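Side-chain contact in tRNA (guanine-N(1)-)-methyltransferase (PDB 7KFF), which probably methylates N1 of a guanine in tRNA, with S-adenosylmethionine as the likely methyl donor: residues A[84-89]-A[161-166]. Sequence-based numbering, arbitrary orientation.
Sequences PALDDV and HIVFAC
Helix 79-90 lies against one face of the parallel sheet of the SPOUT methyltransferase domain, and its residues V89 and L86 meet V163 on the inner strand 161-165, a buried instance of a helix packing on a sheet through branched aliphatic side chains. The two segments run nearly antiparallel, 165° between their directions, with axes 10.3 Å apart at closest approach. V89 makes the closer apolar contact: its rotamer, with CG1 anti to the backbone N (chi1 168°), directs this branch at the fork of V163, 3.9 Å from CG1 and equally near CG2. One turn earlier, L86 reaches V163 with a single methyl, CD2 lying 4.3 Å from CG1. L138 of the neighbouring strand 137-141 touches both L86 and V163, while V89 also packs on D20 and I22 of strand 17-23, so the helix spans three adjacent strands. At the C-terminal side of the helical segment, the carbonyl O of V89 lies in the plane of the H161 ring, 3.7 Å from CE1 at its edge. The ring's polar partner is D20, whose OD2 is hydrogen-bonded to NE2 and helps to fix the ring's rotation. Methyl packing thus joins helix to strand, with a polarised ring C-H facing the carbonyl in what is at most a weak electrostatic attraction.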
ATOM      1  N   PRO A  84      18.252  20.352   5.050  1.00 17.41           N
ATOM      2  CA  PRO A  84      18.366  20.634   6.497  1.00 17.82           C
ATOM      3  C   PRO A  84      17.483  19.743   7.356  1.00 17.24           C
ATOM      4  O   PRO A  84      17.905  19.330   8.440  1.00 17.80           O
ATOM      5  CB  PRO A  84      18.001  22.120   6.587  1.00 19.71           C
ATOM      6  CG  PRO A  84      18.431  22.662   5.226  1.00 20.72           C
ATOM      7  CD  PRO A  84      18.059  21.586   4.262  1.00 17.96           C
ATOM      8  N   ALA A  85      16.259  19.437   6.905  1.00 15.68           N
ATOM      9  CA  ALA A  85      15.371  18.570   7.669  1.00 16.48           C
ATOM     10  C   ALA A  85      15.992  17.196   7.849  1.00 15.67           C
ATOM     11  O   ALA A  85      16.014  16.641   8.955  1.00 15.90           O
ATOM     12  CB  ALA A  85      14.025  18.470   6.953  1.00 16.71           C
ATOM     13  N   LEU A  86      16.506  16.621   6.767  1.00 15.24           N
ATOM     14  CA  LEU A  86      17.104  15.300   6.869  1.00 16.20           C
ATOM     15  C   LEU A  86      18.381  15.322   7.697  1.00 16.20           C
ATOM     16  O   LEU A  86      18.672  14.355   8.412  1.00 16.88           O
ATOM     17  CB  LEU A  86      17.385  14.760   5.466  1.00 15.63           C
ATOM     18  CG  LEU A  86      16.125  14.331   4.708  1.00 15.56           C
ATOM     19  CD1 LEU A  86      16.442  14.200   3.225  1.00 17.55           C
ATOM     20  CD2 LEU A  86      15.613  13.034   5.272  1.00 16.71           C
ATOM     21  N   ASP A  87      19.169  16.399   7.593  1.00 16.97           N
ATOM     22  CA  ASP A  87      20.372  16.531   8.408  1.00 17.78           C
ATOM     23  C   ASP A  87      20.010  16.495   9.894  1.00 18.96           C
ATOM     24  O   ASP A  87      20.653  15.809  10.693  1.00 19.56           O
ATOM     25  CB  ASP A  87      21.049  17.877   8.134  1.00 18.90           C
ATOM     26  CG  ASP A  87      21.689  18.000   6.747  1.00 20.86           C
ATOM     27  OD1 ASP A  87      21.818  17.001   5.996  1.00 21.12           O
ATOM     28  OD2 ASP A  87      22.059  19.153   6.386  1.00 22.84           O
ATOM     29  N   ASP A  88      18.981  17.253  10.276  1.00 18.24           N
ATOM     30  CA  ASP A  88      18.620  17.388  11.686  1.00 20.03           C
ATOM     31  C   ASP A  88      17.996  16.106  12.219  1.00 19.36           C
ATOM     32  O   ASP A  88      18.295  15.675  13.342  1.00 21.85           O
ATOM     33  CB  ASP A  88      17.650  18.559  11.849  1.00 21.53           C
ATOM     34  CG  ASP A  88      18.332  19.926  11.771  1.00 26.24           C
ATOM     35  OD1 ASP A  88      19.581  20.007  11.677  1.00 28.03           O
ATOM     36  OD2 ASP A  88      17.604  20.948  11.827  1.00 27.76           O
ATOM     37  N   VAL A  89      17.124  15.476  11.436  1.00 18.25           N
ATOM     38  CA  VAL A  89      16.458  14.285  11.954  1.00 19.64           C
ATOM     39  C   VAL A  89      17.429  13.118  12.098  1.00 23.58           C
ATOM     40  O   VAL A  89      17.205  12.217  12.911  1.00 25.72           O
ATOM     41  CB  VAL A  89      15.249  13.933  11.070  1.00 19.59           C
ATOM     42  CG1 VAL A  89      14.716  12.556  11.386  1.00 21.73           C
ATOM     43  CG2 VAL A  89      14.187  14.996  11.214  1.00 19.11           C
ATOM     44  N   HIS A 161      16.851   2.536  13.458  1.00 15.79           N
ATOM     45  CA  HIS A 161      16.372   3.878  13.138  1.00 15.61           C
ATOM     46  C   HIS A 161      16.025   3.933  11.663  1.00 14.40           C
ATOM     47  O   HIS A 161      16.916   3.783  10.809  1.00 16.47           O
ATOM     48  CB  HIS A 161      17.451   4.921  13.446  1.00 16.38           C
ATOM     49  CG  HIS A 161      16.953   6.324  13.404  1.00 17.11           C
ATOM     50  ND1 HIS A 161      17.792   7.413  13.330  1.00 18.99           N
ATOM     51  CD2 HIS A 161      15.694   6.820  13.436  1.00 16.45           C
ATOM     52  CE1 HIS A 161      17.070   8.518  13.336  1.00 18.52           C
ATOM     53  NE2 HIS A 161      15.795   8.188  13.386  1.00 17.36           N
ATOM     54  N   ILE A 162      14.745   4.165  11.383  1.00 14.32           N
ATOM     55  CA  ILE A 162      14.244   4.386  10.036  1.00 12.82           C
ATOM     56  C   ILE A 162      13.652   5.787   9.969  1.00 13.68           C
ATOM     57  O   ILE A 162      12.805   6.150  10.792  1.00 14.34           O
ATOM     58  CB  ILE A 162      13.216   3.326   9.601  1.00 13.63           C
ATOM     59  CG1 ILE A 162      13.754   1.909   9.788  1.00 14.70           C
ATOM     60  CG2 ILE A 162      12.842   3.581   8.143  1.00 14.88           C
ATOM     61  CD1 ILE A 162      12.764   0.808   9.416  1.00 15.86           C
ATOM     62  N   VAL A 163      14.102   6.564   8.990  1.00 12.85           N
ATOM     63  CA  VAL A 163      13.565   7.882   8.674  1.00 12.89           C
ATOM     64  C   VAL A 163      12.812   7.760   7.360  1.00 11.81           C
ATOM     65  O   VAL A 163      13.275   7.080   6.432  1.00 12.86           O
ATOM     66  CB  VAL A 163      14.700   8.923   8.604  1.00 13.56           C
ATOM     67  CG1 VAL A 163      14.152  10.285   8.240  1.00 14.15           C
ATOM     68  CG2 VAL A 163      15.452   8.972   9.945  1.00 15.31           C
ATOM     69  N   PHE A 164      11.660   8.407   7.285  1.00 12.29           N
ATOM     70  CA  PHE A 164      10.839   8.460   6.083  1.00 12.22           C
ATOM     71  C   PHE A 164      10.717   9.891   5.580  1.00 12.81           C
ATOM     72  O   PHE A 164      10.360  10.783   6.348  1.00 14.06           O
ATOM     73  CB  PHE A 164       9.427   7.943   6.354  1.00 12.90           C
ATOM     74  CG  PHE A 164       9.349   6.503   6.751  1.00 13.93           C
ATOM     75  CD1 PHE A 164       9.482   6.145   8.075  1.00 15.62           C
ATOM     76  CD2 PHE A 164       9.040   5.525   5.825  1.00 15.10           C
ATOM     77  CE1 PHE A 164       9.340   4.820   8.470  1.00 17.88           C
ATOM     78  CE2 PHE A 164       8.891   4.206   6.210  1.00 16.60           C
ATOM     79  CZ  PHE A 164       9.039   3.854   7.541  1.00 18.56           C
ATOM     80  N   ALA A 165      10.979  10.101   4.292  1.00 13.11           N
ATOM     81  CA  ALA A 165      10.806  11.396   3.634  1.00 13.86           C
ATOM     82  C   ALA A 165       9.562  11.315   2.761  1.00 13.05           C
ATOM     83  O   ALA A 165       9.574  10.636   1.735  1.00 14.83           O
ATOM     84  CB  ALA A 165      12.032  11.750   2.796  1.00 15.47           C
ATOM     85  N   CYS A 166       8.486  11.993   3.164  1.00 13.30           N
ATOM     86  CA  CYS A 166       7.199  11.888   2.485  1.00 13.26           C
ATOM     87  C   CYS A 166       7.034  12.924   1.388  1.00 13.43           C
ATOM     88  O   CYS A 166       6.966  14.122   1.664  1.00 15.06           O
ATOM     89  CB  CYS A 166       6.035  12.036   3.457  1.00 14.75           C
ATOM     90  SG  CYS A 166       6.024  10.822   4.774  1.00 15.94           S
TER